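Local coordinates for protein PvdO (Pseudomonas aeruginosa, PDB 5HHA) that probably takes part in chromophore maturation in the periplasm, binds calcium and belongs to the family of formylglycine-generating, sulfatase-modifying enzymes, at residues 219-224 and 248-253; 128-133 and 272-277; 49-54 and 68-73. All coordinates share one frame; numbering follows the deposited sequence. Where two conformers were deposited one is given.

Contact 1: 219-224 and 248-253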
loop_
_atom_site.group_PDB
_atom_site.type_symbol
_atom_site.label_atom_id
_atom_site.label_comp_id
_atom_site.label_asym_id
_atom_site.label_seq_id
_atom_site.Cartn_x
_atom_site.Cartn_y
_atom_site.Cartn_z
ATOM N N GLU A 219 1.035 3.927 0.949
ATOM C CA GLU A 219 0.536 3.581 -0.368
ATOM C C GLU A 219 -0.714 4.362 -0.681
ATOM O O GLU A 219 -1.644 4.421 0.136
ATOM C CB GLU A 219 0.146 2.112 -0.437
ATOM C CG GLU A 219 1.315 1.158 -0.268
ATOM C CD GLU A 219 0.873 -0.256 0.010
ATOM O OE1 GLU A 219 -0.305 -0.588 -0.268
ATOM O OE2 GLU A 219 1.709 -1.055 0.494
ATOM N N TRP A 220 -0.796 4.896 -1.896
ATOM C CA TRP A 220 -2.051 5.431 -2.373
ATOM C C TRP A 220 -3.118 4.335 -2.465
ATOM O O TRP A 220 -2.826 3.212 -2.885
ATOM C CB TRP A 220 -1.889 6.007 -3.778
ATOM C CG TRP A 220 -1.006 7.195 -3.866
ATOM C CD1 TRP A 220 0.243 7.222 -4.402
ATOM C CD2 TRP A 220 -1.287 8.537 -3.419
ATOM N NE1 TRP A 220 0.750 8.498 -4.330
ATOM C CE2 TRP A 220 -0.157 9.316 -3.723
ATOM C CE3 TRP A 220 -2.370 9.148 -2.779
ATOM C CZ2 TRP A 220 -0.088 10.672 -3.443
ATOM C CZ3 TRP A 220 -2.295 10.498 -2.498
ATOM C CH2 TRP A 220 -1.154 11.243 -2.819
ATOM N N VAL A 221 -4.346 4.693 -2.089
ATOM C CA VAL A 221 -5.538 3.914 -2.436
ATOM C C VAL A 221 -6.541 4.890 -3.056
ATOM O O VAL A 221 -6.363 6.094 -3.009
ATOM C CB VAL A 221 -6.136 3.141 -1.238
ATOM C CG1 VAL A 221 -5.105 2.166 -0.667
ATOM C CG2 VAL A 221 -6.612 4.083 -0.167
ATOM N N ALA A 222 -7.630 4.369 -3.627
ATOM C CA ALA A 222 -8.494 5.201 -4.454
ATOM C C ALA A 222 -9.365 6.144 -3.638
ATOM O O ALA A 222 -9.729 7.218 -4.112
ATOM C CB ALA A 222 -9.396 4.351 -5.341
ATOM N N ASP A 223 -9.762 5.724 -2.436
ATOM C CA ASP A 223 -10.839 6.348 -1.689
ATOM C C ASP A 223 -10.588 7.804 -1.376
ATOM O O ASP A 223 -9.474 8.210 -1.041
ATOM C CB ASP A 223 -11.072 5.636 -0.342
ATOM C CG ASP A 223 -11.336 4.159 -0.489
ATOM O OD1 ASP A 223 -10.592 3.482 -1.220
ATOM O OD2 ASP A 223 -12.301 3.671 0.154
ATOM N N CYS A 224 -11.660 8.587 -1.419
ATOM C CA CYS A 224 -11.639 9.915 -0.837
ATOM C C CYS A 224 -11.621 9.827 0.675
ATOM O O CYS A 224 -12.051 8.855 1.243
ATOM C CB CYS A 224 -12.843 10.728 -1.305
ATOM S SG CYS A 224 -12.750 11.010 -3.101
ATOM N N GLN A 248 -7.303 8.884 0.765
ATOM C CA GLN A 248 -6.680 8.005 1.750
ATOM C C GLN A 248 -5.353 7.455 1.257
ATOM O O GLN A 248 -5.171 7.175 0.063
ATOM C CB GLN A 248 -7.597 6.807 2.058
ATOM C CG GLN A 248 -8.984 7.172 2.543
ATOM C CD GLN A 248 -9.110 7.697 3.978
ATOM O OE1 GLN A 248 -8.176 7.713 4.785
ATOM N NE2 GLN A 248 -10.281 8.123 4.295
ATOM N N ILE A 249 -4.441 7.241 2.200
ATOM C CA ILE A 249 -3.228 6.459 1.993
ATOM C C ILE A 249 -3.160 5.427 3.121
ATOM O O ILE A 249 -3.747 5.607 4.202
ATOM C CB ILE A 249 -1.958 7.345 1.940
ATOM C CG1 ILE A 249 -1.818 8.167 3.210
ATOM C CG2 ILE A 249 -2.005 8.249 0.723
ATOM C CD1 ILE A 249 -0.538 9.036 3.265
ATOM N N ARG A 250 -2.471 4.325 2.876
ATOM C CA ARG A 250 -2.430 3.216 3.822
ATOM C C ARG A 250 -1.012 2.718 4.043
ATOM O O ARG A 250 -0.106 2.949 3.236
ATOM C CB ARG A 250 -3.317 2.069 3.343
ATOM C CG ARG A 250 -4.797 2.272 3.735
ATOM C CD ARG A 250 -4.963 2.323 5.263
ATOM N NE ARG A 250 -6.357 2.223 5.687
ATOM C CZ ARG A 250 -6.875 1.196 6.339
ATOM N NH1 ARG A 250 -6.161 0.149 6.748
ATOM N NH2 ARG A 250 -8.142 1.264 6.670
ATOM N N GLY A 251 -0.840 1.967 5.119
ATOM C CA GLY A 251 0.442 1.412 5.501
ATOM C C GLY A 251 1.206 2.380 6.375
ATOM O O GLY A 251 0.646 3.159 7.135
ATOM N N ASN A 252 2.528 2.288 6.304
ATOM C CA ASN A 252 3.392 3.144 7.117
ATOM C C ASN A 252 4.762 3.179 6.455
ATOM O O ASN A 252 5.159 2.203 5.825
ATOM C CB ASN A 252 3.491 2.570 8.536
ATOM C CG ASN A 252 4.037 3.556 9.531
ATOM O OD1 ASN A 252 3.900 4.765 9.368
ATOM N ND2 ASN A 252 4.600 3.040 10.604
ATOM N N ASP A 253 5.495 4.273 6.615
ATOM C CA ASP A 253 6.772 4.409 5.933
ATOM C C ASP A 253 7.988 4.249 6.832
ATOM O O ASP A 253 7.926 4.245 8.064
ATOM C CB ASP A 253 6.843 5.726 5.161
ATOM C CG ASP A 253 6.900 6.938 6.048
ATOM O OD1 ASP A 253 7.995 7.352 6.483
ATOM O OD2 ASP A 253 5.812 7.539 6.293
#
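Glu219 and Arg250 pair strands 219-221 and 248-251, which run at 135° to each other and so are far from straight antiparallel. Theirs is a hydrogen-bonded pair, Glu219 N to Arg250 O at 2.7 Å and Arg250 N to Glu219 O at 2.9 Å. The pairing weakens further along: Val221 N reaches Gln248 O only by a weak bond of 3.4 Å, and the chain turns a corner at Ala222. Past the corner Asp223 O accepts from Gln248 N at 2.9 Å, so the backbone of Gln248 bonds to both arms of the bend. Trp220 and Ile249, the non-hydrogen-bonded pair, share one face. Ile249 CG2 comes obliquely to the benzo part of the indole, 3.6 Å from Trp220 CE3, because chi1 of 57° sets CG2 beside the backbone N and sends CG1 away. Trp220 suits this buried place, since its NE1 finds Val129 O. Val221 CG2 packs on Gln248 CB at 3.7 Å. On the other face the Glu219 carboxylate meets Arg157 and Arg281, while the Arg250 guanidinium pairs with Glu154 and Glu158, so these buried charges are probably balanced. Gly251 follows at backbone angles that favour glycine. An antiparallel strand pair in which one chain turns a corner, charged on one face and with an indole on the other, here joins the mixed sheet of the sulfatase-modifying-factor fold to helix 154-162.

Contact 2: 128-133 and 272-277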
loop_
_atom_site.group_PDB
_atom_site.type_symbol
_atom_site.label_atom_id
_atom_site.label_comp_id
_atom_site.label_asym_id
_atom_site.label_seq_id
_atom_site.Cartn_x
_atom_site.Cartn_y
_atom_site.Cartn_z
ATOM N N CYS A 128 7.550 9.080 -4.953
ATOM C CA CYS A 128 7.617 10.363 -5.649
ATOM C C CYS A 128 6.648 10.405 -6.806
ATOM O O CYS A 128 6.904 11.074 -7.822
ATOM C CB CYS A 128 9.063 10.676 -6.065
ATOM S SG CYS A 128 10.125 11.021 -4.663
ATOM N N VAL A 129 5.513 9.730 -6.605
ATOM C CA VAL A 129 4.378 9.694 -7.519
ATOM C C VAL A 129 3.123 10.231 -6.823
ATOM O O VAL A 129 2.901 9.993 -5.621
ATOM C CB VAL A 129 4.096 8.259 -8.012
ATOM C CG1 VAL A 129 5.136 7.816 -9.037
ATOM C CG2 VAL A 129 3.997 7.261 -6.844
ATOM N N ASP A 130 2.301 10.974 -7.557
ATOM C CA ASP A 130 1.027 11.411 -7.001
ATOM C C ASP A 130 -0.080 10.427 -7.375
ATOM O O ASP A 130 0.118 9.410 -8.002
ATOM C CB ASP A 130 0.674 12.902 -7.311
ATOM C CG ASP A 130 0.195 13.147 -8.735
ATOM O OD1 ASP A 130 0.080 12.209 -9.525
ATOM O OD2 ASP A 130 -0.092 14.336 -9.055
ATOM N N TYR A 131 -1.277 10.753 -6.927
ATOM C CA TYR A 131 -2.427 9.865 -7.101
ATOM C C TYR A 131 -2.720 9.605 -8.582
ATOM O O TYR A 131 -2.914 8.477 -9.001
ATOM C CB TYR A 131 -3.613 10.516 -6.394
ATOM C CG TYR A 131 -4.962 9.843 -6.417
ATOM C CD1 TYR A 131 -5.861 10.087 -7.445
ATOM C CD2 TYR A 131 -5.392 9.066 -5.347
ATOM C CE1 TYR A 131 -7.148 9.557 -7.433
ATOM C CE2 TYR A 131 -6.692 8.525 -5.322
ATOM C CZ TYR A 131 -7.550 8.771 -6.374
ATOM O OH TYR A 131 -8.852 8.282 -6.362
ATOM N N ASN A 132 -2.739 10.675 -9.369
ATOM C CA ASN A 132 -2.973 10.543 -10.803
ATOM C C ASN A 132 -1.880 9.759 -11.521
ATOM O O ASN A 132 -2.154 9.019 -12.463
ATOM C CB ASN A 132 -3.110 11.932 -11.428
ATOM C CG ASN A 132 -3.688 11.882 -12.817
ATOM O OD1 ASN A 132 -4.864 11.574 -12.997
ATOM N ND2 ASN A 132 -2.865 12.180 -13.808
ATOM N N ASP A 133 -0.642 9.905 -11.058
ATOM C CA ASP A 133 0.443 9.147 -11.647
ATOM C C ASP A 133 0.172 7.650 -11.514
ATOM O O ASP A 133 0.462 6.871 -12.420
ATOM C CB ASP A 133 1.758 9.439 -10.923
ATOM C CG ASP A 133 2.330 10.803 -11.226
ATOM O OD1 ASP A 133 2.143 11.314 -12.350
ATOM O OD2 ASP A 133 3.016 11.345 -10.334
ATOM N N SER A 272 -2.609 15.570 -5.211
ATOM C CA SER A 272 -1.504 16.159 -5.951
ATOM C C SER A 272 -0.203 16.105 -5.152
ATOM O O SER A 272 0.832 16.497 -5.679
ATOM C CB SER A 272 -1.842 17.604 -6.341
ATOM O OG SER A 272 -2.070 18.395 -5.187
ATOM N N ASP A 273 -0.232 15.659 -3.893
ATOM C CA ASP A 273 0.982 15.485 -3.098
ATOM C C ASP A 273 1.814 14.323 -3.660
ATOM O O ASP A 273 1.291 13.426 -4.324
ATOM C CB ASP A 273 0.641 15.126 -1.633
ATOM C CG ASP A 273 0.067 16.272 -0.821
ATOM O OD1 ASP A 273 0.186 17.452 -1.215
ATOM O OD2 ASP A 273 -0.486 15.970 0.266
ATOM N N ARG A 274 3.103 14.341 -3.362
ATOM C CA ARG A 274 3.952 13.185 -3.590
ATOM C C ARG A 274 5.041 13.237 -2.539
ATOM O O ARG A 274 5.296 14.278 -1.914
ATOM C CB ARG A 274 4.537 13.180 -5.007
ATOM C CG ARG A 274 5.501 14.315 -5.301
ATOM C CD ARG A 274 5.915 14.341 -6.761
ATOM N NE ARG A 274 4.800 14.747 -7.606
ATOM C CZ ARG A 274 4.357 14.088 -8.671
ATOM N NH1 ARG A 274 4.912 12.956 -9.072
ATOM N NH2 ARG A 274 3.329 14.565 -9.357
ATOM N N GLY A 275 5.713 12.124 -2.337
ATOM C CA GLY A 275 6.816 12.110 -1.397
ATOM C C GLY A 275 7.642 10.866 -1.533
ATOM O O GLY A 275 7.230 9.885 -2.120
ATOM N N ASP A 276 8.809 10.905 -0.908
ATOM C CA ASP A 276 9.739 9.786 -0.902
ATOM C C ASP A 276 9.324 8.671 0.080
ATOM O O ASP A 276 10.051 7.699 0.324
ATOM C CB ASP A 276 11.155 10.291 -0.607
ATOM C CG ASP A 276 11.329 10.812 0.803
ATOM O OD1 ASP A 276 10.482 10.548 1.675
ATOM O OD2 ASP A 276 12.373 11.465 1.051
ATOM N N TRP A 277 8.097 8.827 0.597
ATOM C CA TRP A 277 7.519 7.954 1.606
ATOM C C TRP A 277 6.149 7.420 1.175
ATOM O O TRP A 277 5.537 6.680 1.936
ATOM C CB TRP A 277 7.392 8.726 2.921
ATOM C CG TRP A 277 6.636 9.992 2.812
ATOM C CD1 TRP A 277 7.076 11.205 2.355
ATOM C CD2 TRP A 277 5.273 10.178 3.184
ATOM N NE1 TRP A 277 6.068 12.128 2.409
ATOM C CE2 TRP A 277 4.949 11.523 2.920
ATOM C CE3 TRP A 277 4.286 9.344 3.730
ATOM C CZ2 TRP A 277 3.695 12.044 3.185
ATOM C CZ3 TRP A 277 3.033 9.872 3.979
ATOM C CH2 TRP A 277 2.757 11.200 3.718
HETATM O O HOH W 1 4.774 9.782 -3.683
HETATM O O HOH W 2 1.347 16.491 -8.384
HETATM O O HOH W 3 3.434 13.838 -12.623
#
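Arg274 reaches across to Asp133 and Asp130, which form the capping box of helix 131-145, and the three make a salt-bridge network at the start of the helix. In the box Asp133 N donates to Asp130 OD1, and Asp130 N donates back to Asp133 OD2 at 2.9 Å. The guanidinium lies beside this exchange with one face over Asp130 N. Its bend at chi3 (70°) turns the group back along the chain of 128-130, where NH1 grips two acceptors. One is Asp133 OD2 at 2.8 Å, met nearly end-on to its C-O bond with the carboxylate and guanidinium planes 60° apart; the other is Cys128 O, close to the guanidinium plane and 3.0 Å from Arg274 NH1. Asp133 OD2 thus takes two donors, and the arginine's charge probably offsets the repulsion between the two carboxylates, whose Asp130 OD1 and Asp133 OD2 lie close without bonding. Asp130 presents its own group more flatly, the planes 33° apart, and its OD2 makes a long salt bridge of 3.4 Å to Arg274 NH2. Aspartate suits both positions because its short chain brings an oxygen back to a helix-end N-H. Further along, Cys128 N donates to Gly275 O, while Cys128 SG is tied by disulfide to Cys111. Glycine suits position 275, where the Trp277 indole NE1 lies close against the backbone. The Asp276 carboxylate is engaged elsewhere, in a salt bridge with Arg109. A water ties the network to the backbone of 272-277, donating to Asp130 OD2 and Ser272 O and accepting from Arg274 NH2 at 2.9 Å.

Contact 3: 49-54 and 68-73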
loop_
_atom_site.group_PDB
_atom_site.type_symbol
_atom_site.label_atom_id
_atom_site.label_comp_id
_atom_site.label_asym_id
_atom_site.label_seq_id
_atom_site.Cartn_x
_atom_site.Cartn_y
_atom_site.Cartn_z
ATOM N N SER A 49 -15.330 -12.204 3.632
ATOM C CA SER A 49 -15.595 -11.002 4.404
ATOM C C SER A 49 -14.549 -10.846 5.476
ATOM O O SER A 49 -13.889 -11.800 5.888
ATOM C CB SER A 49 -16.954 -11.082 5.098
ATOM O OG SER A 49 -17.987 -11.169 4.169
ATOM N N PHE A 50 -14.407 -9.620 5.941
ATOM C CA PHE A 50 -13.551 -9.361 7.090
ATOM C C PHE A 50 -14.071 -8.177 7.871
ATOM O O PHE A 50 -14.849 -7.403 7.369
ATOM C CB PHE A 50 -12.078 -9.123 6.680
ATOM C CG PHE A 50 -11.777 -7.703 6.224
ATOM C CD1 PHE A 50 -12.335 -7.160 5.068
ATOM C CD2 PHE A 50 -10.905 -6.905 6.970
ATOM C CE1 PHE A 50 -12.034 -5.867 4.681
ATOM C CE2 PHE A 50 -10.617 -5.611 6.581
ATOM C CZ PHE A 50 -11.168 -5.104 5.426
ATOM N N THR A 51 -13.608 -8.026 9.102
ATOM C CA THR A 51 -13.961 -6.876 9.896
ATOM C C THR A 51 -12.898 -5.792 9.718
ATOM O O THR A 51 -11.705 -6.017 9.978
ATOM C CB THR A 51 -14.064 -7.261 11.390
ATOM O OG1 THR A 51 -15.041 -8.298 11.547
ATOM C CG2 THR A 51 -14.425 -6.059 12.253
ATOM N N MET A 52 -13.345 -4.631 9.282
ATOM C CA MET A 52 -12.478 -3.494 9.020
ATOM C C MET A 52 -12.588 -2.486 10.141
ATOM O O MET A 52 -13.692 -2.230 10.665
ATOM C CB MET A 52 -12.898 -2.852 7.698
ATOM C CG MET A 52 -11.947 -1.775 7.204
ATOM S SD MET A 52 -12.520 -1.119 5.621
ATOM C CE MET A 52 -11.195 0.009 5.207
ATOM N N GLY A 53 -11.450 -1.908 10.511
ATOM C CA GLY A 53 -11.369 -0.956 11.597
ATOM C C GLY A 53 -10.611 -1.548 12.760
ATOM O O GLY A 53 -9.994 -2.625 12.644
ATOM N N THR A 54 -10.675 -0.877 13.901
ATOM C CA THR A 54 -9.855 -1.216 15.053
ATOM C C THR A 54 -10.691 -1.230 16.342
ATOM O O THR A 54 -11.423 -0.285 16.580
ATOM C CB THR A 54 -8.729 -0.167 15.174
ATOM O OG1 THR A 54 -7.975 -0.157 13.954
ATOM C CG2 THR A 54 -7.816 -0.455 16.310
ATOM N N LEU A 68 -15.962 -0.357 13.762
ATOM C CA LEU A 68 -15.716 -1.672 13.217
ATOM C C LEU A 68 -16.887 -2.014 12.331
ATOM O O LEU A 68 -18.053 -1.791 12.712
ATOM C CB LEU A 68 -15.621 -2.677 14.343
ATOM C CG LEU A 68 -14.370 -2.591 15.201
ATOM C CD1 LEU A 68 -14.583 -3.275 16.538
ATOM C CD2 LEU A 68 -13.223 -3.224 14.431
ATOM N N HIS A 69 -16.627 -2.567 11.157
ATOM C CA HIS A 69 -17.727 -2.877 10.231
ATOM C C HIS A 69 -17.225 -3.947 9.289
ATOM O O HIS A 69 -16.044 -3.962 8.892
ATOM C CB HIS A 69 -18.196 -1.618 9.476
ATOM C CG HIS A 69 -17.142 -1.033 8.581
ATOM N ND1 HIS A 69 -16.011 -0.413 9.072
ATOM C CD2 HIS A 69 -17.006 -1.058 7.233
ATOM C CE1 HIS A 69 -15.243 -0.044 8.062
ATOM N NE2 HIS A 69 -15.823 -0.425 6.934
ATOM N N ASP A 70 -18.096 -4.876 8.898
ATOM C CA ASP A 70 -17.672 -5.999 8.092
ATOM C C ASP A 70 -17.835 -5.661 6.612
ATOM O O ASP A 70 -18.807 -5.046 6.197
ATOM C CB ASP A 70 -18.462 -7.250 8.445
ATOM C CG ASP A 70 -18.052 -7.836 9.777
ATOM O OD1 ASP A 70 -17.306 -7.198 10.534
ATOM O OD2 ASP A 70 -18.556 -8.925 10.113
ATOM N N VAL A 71 -16.825 -6.019 5.842
ATOM C CA VAL A 71 -16.764 -5.743 4.410
ATOM C C VAL A 71 -16.635 -7.063 3.673
ATOM O O VAL A 71 -15.911 -7.959 4.093
ATOM C CB VAL A 71 -15.563 -4.823 4.087
ATOM C CG1 VAL A 71 -15.424 -4.586 2.601
ATOM C CG2 VAL A 71 -15.700 -3.542 4.812
ATOM N N THR A 72 -17.365 -7.152 2.563
ATOM C CA THR A 72 -17.450 -8.372 1.770
ATOM C C THR A 72 -16.867 -8.217 0.382
ATOM O O THR A 72 -17.170 -7.257 -0.310
ATOM C CB THR A 72 -18.938 -8.789 1.633
ATOM O OG1 THR A 72 -19.458 -9.074 2.939
ATOM C CG2 THR A 72 -19.126 -9.987 0.719
ATOM N N PHE A 73 -16.004 -9.153 0.009
ATOM C CA PHE A 73 -15.451 -9.266 -1.339
ATOM C C PHE A 73 -16.097 -10.490 -1.966
ATOM O O PHE A 73 -15.799 -11.615 -1.601
ATOM C CB PHE A 73 -13.920 -9.411 -1.320
ATOM C CG PHE A 73 -13.251 -8.296 -0.615
ATOM C CD1 PHE A 73 -13.016 -7.117 -1.247
ATOM C CD2 PHE A 73 -12.923 -8.418 0.724
ATOM C CE1 PHE A 73 -12.425 -6.058 -0.572
ATOM C CE2 PHE A 73 -12.317 -7.358 1.403
ATOM C CZ PHE A 73 -12.091 -6.183 0.742
#
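A long-looped beta hairpin is formed by strands 49-52 and 69-73, antiparallel neighbours in the mixed sheet, and here Phe50 pairs with Val71 and Met52 with His69. Both are hydrogen-bonded pairs: Val71 N lies 2.9 Å from Phe50 O, and Met52 N lies 2.8 Å from His69 O. One face of the hairpin is polar. Ser49 OG and Thr72 OG1 share a hydrogen bond of 2.8 Å, and Thr51 OG1 donates to Asp70 OD1, coming from above the carboxylate plane, 46° out of it. Small hydroxyls and a carboxylate suit this exposed side, where they can bond to one another across the strands. The other face is largely apolar. Met52 CB sits over the imidazole, 4.0 Å from the His69 ring centroid, in a CH-pi contact; with CG anti to the backbone N (chi1 -172°) the extended chain runs on beside the ring, and SD passes obliquely near His69 NE2. The other imidazole nitrogen, ND1, bonds to Pro67 O. Phe50 leans beside Val71, its CE1 3.7 Å from Val71 CB, and meets the edge of Phe73 with the ring planes only 17° apart, a rim-to-rim pair rather than a stack. Helix 154-162 packs on this face, Tyr159 meeting both phenyl rings. Where strand 49-52 ends and strand 69-73 is about to begin, Leu68 CD2 reaches Gly53 C at 3.5 Å, and Gly53 adopts angles that favour glycine. This two-faced hairpin, polar outward and aromatic toward a helix, belongs to the peripheral part of the sulfatase-modifying-factor sheet.

From the N terminus, contact 3 closes first, pairing 49-54 with 68-73 across a connection of 13 residues without helix or strand. Segment 128-133 then opens the widest loop, which contact 2 closes only at 272-277, fastening the start of helix 131-145 to the loop before the last strand, 278-285. Contact 1 (219-224 with 248-253) lies nested inside that loop, and contact 3 precedes both in series. Contacts 1 and 2 touch directly, Ala222 O probably bonding to Tyr131 OH. Contacts 1 and 3 lie in one sheet and meet lightly where Met52 CE packs on Arg250 NH2. Contacts 2 and 3 sit on opposite sides of the chain's centre, their centres about 28 Å apart.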